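Local coordinates for protein LAE5 (Uncultured bacterium, PDB 5JD3) that probably hydrolyses carboxylic esters as a serine esterase of the GDSL-like lipase/acylhydrolase family, at residues N114-Q119 against D167-R172; T138-V143 against E185-L190; P158-P163 against D213-N218. All blocks are in the same frame, centred on the assembly; numbering follows the deposited sequence.

Contact 1 of 3, residues N114-Q119 against D167-R172; sequences NDVWRQ and DAMRAR
M169 and W117 make the tight part of this contact, where 114-119 of helix 113-121 runs nearly antiparallel to 168-172, the start of helix 168-187. The methyl CE of M169 sits over the face of the five-membered ring of W117, 3.7 Å from its centroid and 25° off the normal, a CH-pi contact. SD lies farther off, 4.3 Å from the same centroid and oblique to the ring, which makes the pair a Met-aromatic contact. The methionine gets there by stretching out, with CG anti to the backbone N (chi1 175°) and the chain extended to its methyl. W117 also touches I215, beside the probable catalytic residues. V116 sends CG1 to within 3.7 Å of R172 CG, so the aliphatic stem of the arginine closes the apolar strip; M173 and Y176, farther along helix 168-187, also lie against V116.

The partly exposed side is looser and polar. There Q119 OE1 accepts R172 NH2 at 2.9 Å, in the carbonyl plane and on a lone pair, although the N-H is bent. R172 NE adds a weak bond to the same oxygen at 3.1 Å. Amide and guanidinium planes stand nearly perpendicular. The amide is held from its nitrogen as well: Q119 NE2 donates to D115 O, one turn back, at 3.0 Å, and also bonds to the hydroxyl of Y176.

With both ends of the amide engaged, Q119 is fixed in its flip and offers R172 a neutral oxygen; the polar link therefore brings no opposite charge to the arginine, while the apolar cohesion rests on the methionine against the indole and on V116 against the arginine stem.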
loop_
_atom_site.group_PDB
_atom_site.type_symbol
_atom_site.label_atom_id
_atom_site.label_comp_id
_atom_site.label_asym_id
_atom_site.label_seq_id
_atom_site.Cartn_x
_atom_site.Cartn_y
_atom_site.Cartn_z
ATOM N N ASN A 114 6.164 -7.971 3.481
ATOM C CA ASN A 114 6.412 -8.972 4.512
ATOM C C ASN A 114 6.273 -10.388 3.969
ATOM O O ASN A 114 6.940 -11.310 4.437
ATOM C CB ASN A 114 5.465 -8.766 5.694
ATOM C CG ASN A 114 5.751 -7.486 6.450
ATOM O OD1 ASN A 114 6.908 -7.115 6.652
ATOM N ND2 ASN A 114 4.696 -6.798 6.869
ATOM N N ASP A 115 5.401 -10.552 2.979
ATOM C CA ASP A 115 5.228 -11.836 2.308
ATOM C C ASP A 115 6.539 -12.283 1.673
ATOM O O ASP A 115 6.879 -13.467 1.682
ATOM C CB ASP A 115 4.130 -11.743 1.247
ATOM C CG ASP A 115 2.823 -11.213 1.804
ATOM O OD1 ASP A 115 1.826 -11.965 1.805
ATOM O OD2 ASP A 115 2.795 -10.046 2.247
ATOM N N VAL A 116 7.275 -11.320 1.129
ATOM C CA VAL A 116 8.560 -11.587 0.496
ATOM C C VAL A 116 9.695 -11.573 1.518
ATOM O O VAL A 116 10.589 -12.420 1.479
ATOM C CB VAL A 116 8.863 -10.551 -0.611
ATOM C CG1 VAL A 116 10.271 -10.733 -1.155
ATOM C CG2 VAL A 116 7.836 -10.652 -1.728
ATOM N N TRP A 117 9.640 -10.616 2.439
ATOM C CA TRP A 117 10.733 -10.366 3.375
ATOM C C TRP A 117 11.051 -11.557 4.277
ATOM O O TRP A 117 12.218 -11.829 4.561
ATOM C CB TRP A 117 10.411 -9.145 4.240
ATOM C CG TRP A 117 11.625 -8.405 4.711
ATOM C CD1 TRP A 117 12.926 -8.789 4.568
ATOM C CD2 TRP A 117 11.649 -7.146 5.393
ATOM N NE1 TRP A 117 13.760 -7.849 5.122
ATOM C CE2 TRP A 117 13.002 -6.831 5.635
ATOM C CE3 TRP A 117 10.661 -6.258 5.824
ATOM C CZ2 TRP A 117 13.389 -5.664 6.290
ATOM C CZ3 TRP A 117 11.049 -5.100 6.475
ATOM C CH2 TRP A 117 12.401 -4.813 6.701
ATOM N N ARG A 118 10.018 -12.265 4.725
ATOM C CA ARG A 118 10.199 -13.374 5.658
ATOM C C ARG A 118 10.962 -14.538 5.035
ATOM O O ARG A 118 11.585 -15.332 5.742
ATOM C CB ARG A 118 8.847 -13.859 6.182
ATOM C CG ARG A 118 8.076 -12.827 6.996
ATOM C CD ARG A 118 8.783 -12.465 8.299
ATOM N NE ARG A 118 9.771 -11.404 8.125
ATOM C CZ ARG A 118 9.486 -10.105 8.143
ATOM N NH1 ARG A 118 10.449 -9.210 7.977
ATOM N NH2 ARG A 118 8.236 -9.703 8.326
ATOM N N GLN A 119 10.920 -14.632 3.711
ATOM C CA GLN A 119 11.623 -15.695 3.004
ATOM C C GLN A 119 13.132 -15.461 3.009
ATOM O O GLN A 119 13.901 -16.332 2.605
ATOM C CB GLN A 119 11.116 -15.808 1.564
ATOM C CG GLN A 119 9.612 -15.999 1.449
ATOM C CD GLN A 119 9.142 -16.067 0.009
ATOM O OE1 GLN A 119 9.786 -16.684 -0.840
ATOM N NE2 GLN A 119 8.011 -15.428 -0.274
ATOM N N ASP A 167 19.429 -8.753 -7.294
ATOM C CA ASP A 167 19.435 -9.068 -5.872
ATOM C C ASP A 167 18.286 -10.028 -5.591
ATOM O O ASP A 167 17.165 -9.809 -6.054
ATOM C CB ASP A 167 19.305 -7.800 -5.023
ATOM C CG ASP A 167 19.220 -8.098 -3.536
ATOM O OD1 ASP A 167 20.274 -8.097 -2.865
ATOM O OD2 ASP A 167 18.099 -8.328 -3.035
ATOM N N ALA A 168 18.573 -11.087 -4.838
ATOM C CA ALA A 168 17.617 -12.168 -4.604
ATOM C C ALA A 168 16.266 -11.673 -4.095
ATOM O O ALA A 168 15.222 -12.169 -4.515
ATOM C CB ALA A 168 18.202 -13.177 -3.628
ATOM N N MET A 169 16.287 -10.692 -3.199
ATOM C CA MET A 169 15.051 -10.173 -2.623
ATOM C C MET A 169 14.364 -9.167 -3.548
ATOM O O MET A 169 13.136 -9.137 -3.633
ATOM C CB MET A 169 15.323 -9.533 -1.260
ATOM C CG MET A 169 14.102 -8.866 -0.649
ATOM S SD MET A 169 14.174 -8.703 1.143
ATOM C CE MET A 169 12.828 -7.552 1.411
ATOM N N ARG A 170 15.151 -8.348 -4.237
ATOM C CA ARG A 170 14.596 -7.393 -5.193
ATOM C C ARG A 170 13.929 -8.125 -6.352
ATOM O O ARG A 170 12.830 -7.765 -6.775
ATOM C CB ARG A 170 15.682 -6.450 -5.719
ATOM C CG ARG A 170 15.231 -5.580 -6.887
ATOM C CD ARG A 170 14.047 -4.699 -6.507
ATOM N NE ARG A 170 13.315 -4.224 -7.679
ATOM C CZ ARG A 170 13.522 -3.053 -8.273
ATOM N NH1 ARG A 170 12.801 -2.712 -9.332
ATOM N NH2 ARG A 170 14.445 -2.220 -7.810
ATOM N N ALA A 171 14.599 -9.155 -6.859
ATOM C CA ALA A 171 14.058 -9.960 -7.948
ATOM C C ALA A 171 12.813 -10.711 -7.496
ATOM O O ALA A 171 11.867 -10.881 -8.265
ATOM C CB ALA A 171 15.107 -10.933 -8.461
ATOM N N ARG A 172 12.822 -11.157 -6.243
ATOM C CA ARG A 172 11.674 -11.838 -5.657
ATOM C C ARG A 172 10.525 -10.858 -5.452
ATOM O O ARG A 172 9.361 -11.194 -5.668
ATOM C CB ARG A 172 12.055 -12.488 -4.325
ATOM C CG ARG A 172 10.974 -13.364 -3.710
ATOM C CD ARG A 172 10.788 -14.651 -4.496
ATOM N NE ARG A 172 10.052 -15.657 -3.735
ATOM C CZ ARG A 172 9.731 -16.859 -4.201
ATOM N NH1 ARG A 172 10.081 -17.211 -5.431
ATOM N NH2 ARG A 172 9.062 -17.711 -3.438
#

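Contact 2 of 3, residues T138-V143 against E185-L190; sequences TLDELV and ERHGCL
A histidine-carboxylate hydrogen bond joins helix 132-146 to the C-terminal end of helix 168-187, on the surface of the alpha/beta fold. H187 NE2 donates to D140 OD1 over 2.8 Å with an N-H...O angle of 155°. The oxygen lies almost in the imidazole plane, at the ring edge, whereas the histidine meets the carboxylate from above its plane, 53° out of it. D140 reaches across because its CG stands anti to the backbone N (chi1 172°), which swings the carboxylate out from the flank of its helix to meet H187.

The same OD1 is approached by R186 NH2 at 3.3 Å, a salt bridge whose hydrogen bond is weak; carboxylate and guanidinium planes are close to perpendicular. One oxygen thus serves two donors, and the negative charge of D140 would be expected to favour protonation of the histidine, an effect the nearby arginine would temper. E136 forms a weak, long ion pair with the same NH2 of R186.

Beneath these polar groups lies a small apolar patch. V143 CG1 comes within 3.6 Å of H187 CD2 and touches C189 SG at 3.5 Å. Between these two partners G188 takes a positive phi where the helix ends, and the chain turns so that C189 faces V143.

Deeper in, V143 rests on V183 of helix 168-187 and on M153 and L155 of strand 152-156. C189 also touches L155, and L190 begins strand 190-192, an outermost strand of the parallel sheet, with backbone bonds to M153 and L155.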
loop_
_atom_site.group_PDB
_atom_site.type_symbol
_atom_site.label_atom_id
_atom_site.label_comp_id
_atom_site.label_asym_id
_atom_site.label_seq_id
_atom_site.Cartn_x
_atom_site.Cartn_y
_atom_site.Cartn_z
ATOM N N THR A 138 -4.840 -15.489 -2.842
ATOM C CA THR A 138 -5.437 -14.718 -1.756
ATOM C C THR A 138 -5.715 -13.278 -2.179
ATOM O O THR A 138 -6.784 -12.737 -1.898
ATOM C CB THR A 138 -4.535 -14.711 -0.506
ATOM O OG1 THR A 138 -4.178 -16.056 -0.164
ATOM C CG2 THR A 138 -5.253 -14.069 0.670
ATOM N N LEU A 139 -4.747 -12.665 -2.854
ATOM C CA LEU A 139 -4.877 -11.284 -3.313
ATOM C C LEU A 139 -6.010 -11.144 -4.324
ATOM O O LEU A 139 -6.801 -10.203 -4.259
ATOM C CB LEU A 139 -3.563 -10.801 -3.929
ATOM C CG LEU A 139 -3.470 -9.338 -4.362
ATOM C CD1 LEU A 139 -3.539 -8.420 -3.156
ATOM C CD2 LEU A 139 -2.191 -9.101 -5.148
ATOM N N ASP A 140 -6.077 -12.088 -5.257
ATOM C CA ASP A 140 -7.127 -12.108 -6.269
ATOM C C ASP A 140 -8.496 -12.306 -5.630
ATOM O O ASP A 140 -9.491 -11.733 -6.074
ATOM C CB ASP A 140 -6.853 -13.213 -7.294
ATOM C CG ASP A 140 -7.998 -13.405 -8.268
ATOM O OD1 ASP A 140 -8.008 -12.726 -9.315
ATOM O OD2 ASP A 140 -8.884 -14.241 -7.990
ATOM N N GLU A 141 -8.577 -13.137 -4.610
ATOM C CA GLU A 141 -9.822 -13.387 -3.902
ATOM C C GLU A 141 -10.326 -12.197 -3.107
ATOM O O GLU A 141 -11.488 -11.919 -3.096
ATOM C CB GLU A 141 -9.767 -14.672 -3.088
ATOM C CG GLU A 141 -10.788 -14.841 -1.967
ATOM C CD GLU A 141 -12.270 -15.037 -2.379
ATOM O OE1 GLU A 141 -12.609 -15.275 -3.574
ATOM O OE2 GLU A 141 -13.146 -14.956 -1.489
ATOM N N LEU A 142 -9.423 -11.498 -2.445
ATOM C CA LEU A 142 -9.812 -10.294 -1.718
ATOM C C LEU A 142 -10.370 -9.244 -2.671
ATOM O O LEU A 142 -11.383 -8.604 -2.387
ATOM C CB LEU A 142 -8.625 -9.718 -0.945
ATOM C CG LEU A 142 -8.065 -10.560 0.202
ATOM C CD1 LEU A 142 -6.882 -9.855 0.848
ATOM C CD2 LEU A 142 -9.147 -10.850 1.231
ATOM N N VAL A 143 -9.699 -9.077 -3.804
ATOM C CA VAL A 143 -10.119 -8.115 -4.814
ATOM C C VAL A 143 -11.454 -8.516 -5.436
ATOM O O VAL A 143 -12.336 -7.676 -5.623
ATOM C CB VAL A 143 -9.055 -7.971 -5.920
ATOM C CG1 VAL A 143 -9.630 -7.256 -7.127
ATOM C CG2 VAL A 143 -7.830 -7.238 -5.385
ATOM N N GLU A 185 -5.188 -5.967 -13.453
ATOM C CA GLU A 185 -5.655 -6.003 -14.835
ATOM C C GLU A 185 -6.897 -6.878 -14.965
ATOM O O GLU A 185 -7.812 -6.569 -15.727
ATOM C CB GLU A 185 -4.540 -6.513 -15.758
ATOM C CG GLU A 185 -4.874 -6.521 -17.251
ATOM C CD GLU A 185 -5.677 -7.737 -17.686
ATOM O OE1 GLU A 185 -5.601 -8.780 -17.003
ATOM O OE2 GLU A 185 -6.383 -7.649 -18.712
ATOM N N ARG A 186 -6.920 -7.970 -14.209
ATOM C CA ARG A 186 -7.980 -8.964 -14.317
ATOM C C ARG A 186 -9.310 -8.456 -13.765
ATOM O O ARG A 186 -10.377 -8.894 -14.198
ATOM C CB ARG A 186 -7.561 -10.245 -13.593
ATOM C CG ARG A 186 -8.375 -11.475 -13.950
ATOM C CD ARG A 186 -7.539 -12.734 -13.775
ATOM N NE ARG A 186 -6.843 -12.748 -12.491
ATOM C CZ ARG A 186 -5.895 -13.620 -12.165
ATOM N NH1 ARG A 186 -5.522 -14.553 -13.030
ATOM N NH2 ARG A 186 -5.316 -13.557 -10.974
ATOM N N HIS A 187 -9.247 -7.527 -12.817
ATOM C CA HIS A 187 -10.455 -7.000 -12.190
ATOM C C HIS A 187 -10.638 -5.508 -12.452
ATOM O O HIS A 187 -11.541 -4.880 -11.899
ATOM C CB HIS A 187 -10.431 -7.265 -10.684
ATOM C CG HIS A 187 -10.420 -8.718 -10.328
ATOM N ND1 HIS A 187 -11.546 -9.511 -10.399
ATOM C CD2 HIS A 187 -9.420 -9.523 -9.898
ATOM C CE1 HIS A 187 -11.240 -10.741 -10.030
ATOM N NE2 HIS A 187 -9.956 -10.776 -9.720
ATOM N N GLY A 188 -9.779 -4.944 -13.295
ATOM C CA GLY A 188 -9.881 -3.544 -13.664
ATOM C C GLY A 188 -9.497 -2.595 -12.544
ATOM O O GLY A 188 -9.975 -1.463 -12.487
ATOM N N CYS A 189 -8.632 -3.059 -11.650
ATOM C CA CYS A 189 -8.163 -2.229 -10.550
ATOM C C CYS A 189 -7.127 -1.224 -11.028
ATOM O O CYS A 189 -6.432 -1.457 -12.017
ATOM C CB CYS A 189 -7.569 -3.091 -9.436
ATOM S SG CYS A 189 -8.666 -4.382 -8.833
ATOM N N LEU A 190 -7.031 -0.104 -10.323
ATOM C CA LEU A 190 -5.982 0.869 -10.581
ATOM C C LEU A 190 -4.699 0.402 -9.907
ATOM O O LEU A 190 -4.703 0.064 -8.724
ATOM C CB LEU A 190 -6.386 2.254 -10.073
ATOM C CG LEU A 190 -5.359 3.378 -10.223
ATOM C CD1 LEU A 190 -4.949 3.542 -11.678
ATOM C CD2 LEU A 190 -5.912 4.680 -9.670
#

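Contact 3 of 3, residues P158-P163 against D213-N218; sequences PYFIEP and DRIHPN
E162 and R214 form a salt bridge, NH1 of R214 modelled 2.5 Å from OE1 of E162. The oxygen lies in the guanidinium plane, but the arginine meets the carboxylate from above its plane, 43° out of it. A second bond, also 2.5 Å, runs from Y159 OH to I215 O, nearly along the C=O axis; chi1 of 68° sets the tyrosine CG between backbone N and carbonyl carbon, bringing the hydroxyl to I215. The backbones join where I161 N donates to R214 O at 3.0 Å, I161 being the centre of an inverse gamma turn.

Around these bonds the side chains close in. F160 CZ lies over the centre of one guanidinium face of R214, 3.4 Å from CZ of that arginine, the planes 54° apart. At the phenyl edge, I215 CD1 approaches F160 CD1 to 3.6 Å. I161 CD1 packs at 4.2 Å from P217 CB, and the ring of Y159 also meets that of F198. A leucine in place of R214 would probably leave the carboxylate of E162 without its charged mate across the contact and strip F160 CZ of the flat group it rests on.

The partner loop folds round D213. Its OD1 accepts I215 N and H216 N from the same face, an Asx turn within an Asx motif, while H216 ND1 donates to OD2 at 2.8 Å in an almost straight bond. H216 NE2 bonds to the hydroxyl of S36. This Ser-His-Asp geometry is consistent with the catalytic triad of GDSL hydrolases, D213 and H216 sharing one loop.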
loop_
_atom_site.group_PDB
_atom_site.type_symbol
_atom_site.label_atom_id
_atom_site.label_comp_id
_atom_site.label_asym_id
_atom_site.label_seq_id
_atom_site.Cartn_x
_atom_site.Cartn_y
_atom_site.Cartn_z
ATOM N N PRO A 158 4.065 -3.896 -3.873
ATOM C CA PRO A 158 5.105 -3.968 -2.846
ATOM C C PRO A 158 6.431 -3.513 -3.436
ATOM O O PRO A 158 6.602 -3.575 -4.653
ATOM C CB PRO A 158 5.135 -5.452 -2.474
ATOM C CG PRO A 158 4.620 -6.151 -3.691
ATOM C CD PRO A 158 3.576 -5.232 -4.259
ATOM N N TYR A 159 7.352 -3.056 -2.599
ATOM C CA TYR A 159 8.611 -2.545 -3.111
ATOM C C TYR A 159 9.802 -3.009 -2.291
ATOM O O TYR A 159 9.661 -3.488 -1.166
ATOM C CB TYR A 159 8.588 -1.012 -3.155
ATOM C CG TYR A 159 8.564 -0.363 -1.790
ATOM C CD1 TYR A 159 9.744 -0.047 -1.125
ATOM C CD2 TYR A 159 7.363 -0.067 -1.163
ATOM C CE1 TYR A 159 9.724 0.540 0.124
ATOM C CE2 TYR A 159 7.339 0.525 0.083
ATOM C CZ TYR A 159 8.518 0.823 0.723
ATOM O OH TYR A 159 8.487 1.411 1.966
ATOM N N PHE A 160 10.981 -2.856 -2.881
ATOM C CA PHE A 160 12.239 -3.046 -2.184
ATOM C C PHE A 160 13.164 -1.924 -2.630
ATOM O O PHE A 160 13.460 -1.796 -3.817
ATOM C CB PHE A 160 12.836 -4.421 -2.488
ATOM C CG PHE A 160 14.000 -4.788 -1.612
ATOM C CD1 PHE A 160 13.986 -4.496 -0.257
ATOM C CD2 PHE A 160 15.100 -5.445 -2.139
ATOM C CE1 PHE A 160 15.053 -4.839 0.552
ATOM C CE2 PHE A 160 16.170 -5.792 -1.334
ATOM C CZ PHE A 160 16.146 -5.488 0.013
ATOM N N ILE A 161 13.597 -1.090 -1.690
ATOM C CA ILE A 161 14.439 0.047 -2.038
ATOM C C ILE A 161 15.850 -0.443 -2.352
ATOM O O ILE A 161 16.788 -0.243 -1.579
ATOM C CB ILE A 161 14.467 1.103 -0.916
ATOM C CG1 ILE A 161 13.042 1.424 -0.465
ATOM C CG2 ILE A 161 15.148 2.379 -1.393
ATOM C CD1 ILE A 161 12.961 2.472 0.622
ATOM N N GLU A 162 15.979 -1.099 -3.500
ATOM C CA GLU A 162 17.246 -1.666 -3.943
ATOM C C GLU A 162 17.308 -1.673 -5.466
ATOM O O GLU A 162 16.541 -2.382 -6.117
ATOM C CB GLU A 162 17.423 -3.084 -3.396
ATOM C CG GLU A 162 18.682 -3.782 -3.880
ATOM C CD GLU A 162 19.942 -3.015 -3.530
ATOM O OE1 GLU A 162 20.115 -2.666 -2.344
ATOM O OE2 GLU A 162 20.758 -2.759 -4.440
ATOM N N PRO A 163 18.217 -0.872 -6.039
ATOM C CA PRO A 163 18.345 -0.747 -7.496
ATOM C C PRO A 163 18.894 -2.005 -8.171
ATOM O O PRO A 163 18.635 -2.213 -9.355
ATOM C CB PRO A 163 19.318 0.427 -7.662
ATOM C CG PRO A 163 20.093 0.460 -6.394
ATOM C CD PRO A 163 19.139 0.027 -5.323
ATOM N N ASP A 213 17.147 -0.009 6.119
ATOM C CA ASP A 213 16.740 -1.389 5.864
ATOM C C ASP A 213 16.071 -1.555 4.502
ATOM O O ASP A 213 15.520 -2.614 4.202
ATOM C CB ASP A 213 15.806 -1.892 6.974
ATOM C CG ASP A 213 14.542 -1.051 7.123
ATOM O OD1 ASP A 213 14.183 -0.300 6.191
ATOM O OD2 ASP A 213 13.894 -1.153 8.184
ATOM N N ARG A 214 16.108 -0.494 3.698
ATOM C CA ARG A 214 15.562 -0.503 2.342
ATOM C C ARG A 214 14.068 -0.834 2.298
ATOM O O ARG A 214 13.553 -1.252 1.262
ATOM C CB ARG A 214 16.337 -1.492 1.465
ATOM C CG ARG A 214 17.811 -1.150 1.305
ATOM C CD ARG A 214 18.541 -2.179 0.455
ATOM N NE ARG A 214 18.719 -3.449 1.153
ATOM C CZ ARG A 214 19.349 -4.501 0.637
ATOM N NH1 ARG A 214 19.859 -4.437 -0.586
ATOM N NH2 ARG A 214 19.468 -5.617 1.344
ATOM N N ILE A 215 13.379 -0.644 3.420
ATOM C CA ILE A 215 11.944 -0.906 3.491
ATOM C C ILE A 215 11.197 0.221 4.196
ATOM O O ILE A 215 10.245 0.776 3.646
ATOM C CB ILE A 215 11.641 -2.232 4.214
ATOM C CG1 ILE A 215 12.053 -3.421 3.344
ATOM C CG2 ILE A 215 10.159 -2.329 4.544
ATOM C CD1 ILE A 215 11.327 -3.485 2.015
ATOM N N HIS A 216 11.622 0.548 5.414
ATOM C CA HIS A 216 11.014 1.637 6.177
ATOM C C HIS A 216 11.770 2.941 5.942
ATOM O O HIS A 216 12.836 3.155 6.520
ATOM C CB HIS A 216 10.993 1.307 7.673
ATOM C CG HIS A 216 10.358 -0.009 7.996
ATOM N ND1 HIS A 216 11.089 -1.160 8.193
ATOM C CD2 HIS A 216 9.060 -0.356 8.162
ATOM C CE1 HIS A 216 10.270 -2.160 8.465
ATOM N NE2 HIS A 216 9.032 -1.699 8.452
ATOM N N PRO A 217 11.215 3.823 5.099
ATOM C CA PRO A 217 11.929 5.033 4.691
ATOM C C PRO A 217 11.678 6.215 5.618
ATOM O O PRO A 217 10.822 6.140 6.499
ATOM C CB PRO A 217 11.350 5.308 3.307
ATOM C CG PRO A 217 9.919 4.865 3.439
ATOM C CD PRO A 217 9.899 3.727 4.445
ATOM N N ASN A 218 12.423 7.297 5.416
ATOM C CA ASN A 218 12.128 8.552 6.095
ATOM C C ASN A 218 10.909 9.201 5.449
ATOM O O ASN A 218 10.266 8.597 4.590
ATOM C CB ASN A 218 13.336 9.494 6.063
ATOM C CG ASN A 218 13.903 9.682 4.665
ATOM O OD1 ASN A 218 13.259 9.360 3.667
ATOM N ND2 ASN A 218 15.120 10.212 4.591
#

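From the N terminus, the first segment reached is 114-119, then 138-143 and 158-163; their partners 167-172, 185-190 and 213-218 follow in the same order, so all three closures cross and none nests. Contact 1 closes the chain over helix 132-146 and strand 152-156, bringing helix 113-121 to the start of helix 168-187. Contact 2 ties the far end of that helix to helix 132-146. Contact 3 joins the loop after strand 152-156 to the loop before helix 219-232. Contacts 1 and 3 touch at several points, among them R170 with E162 and W117 with I215, the latter beside the probable active site; contact 2 lies across the chain's centre from contact 3.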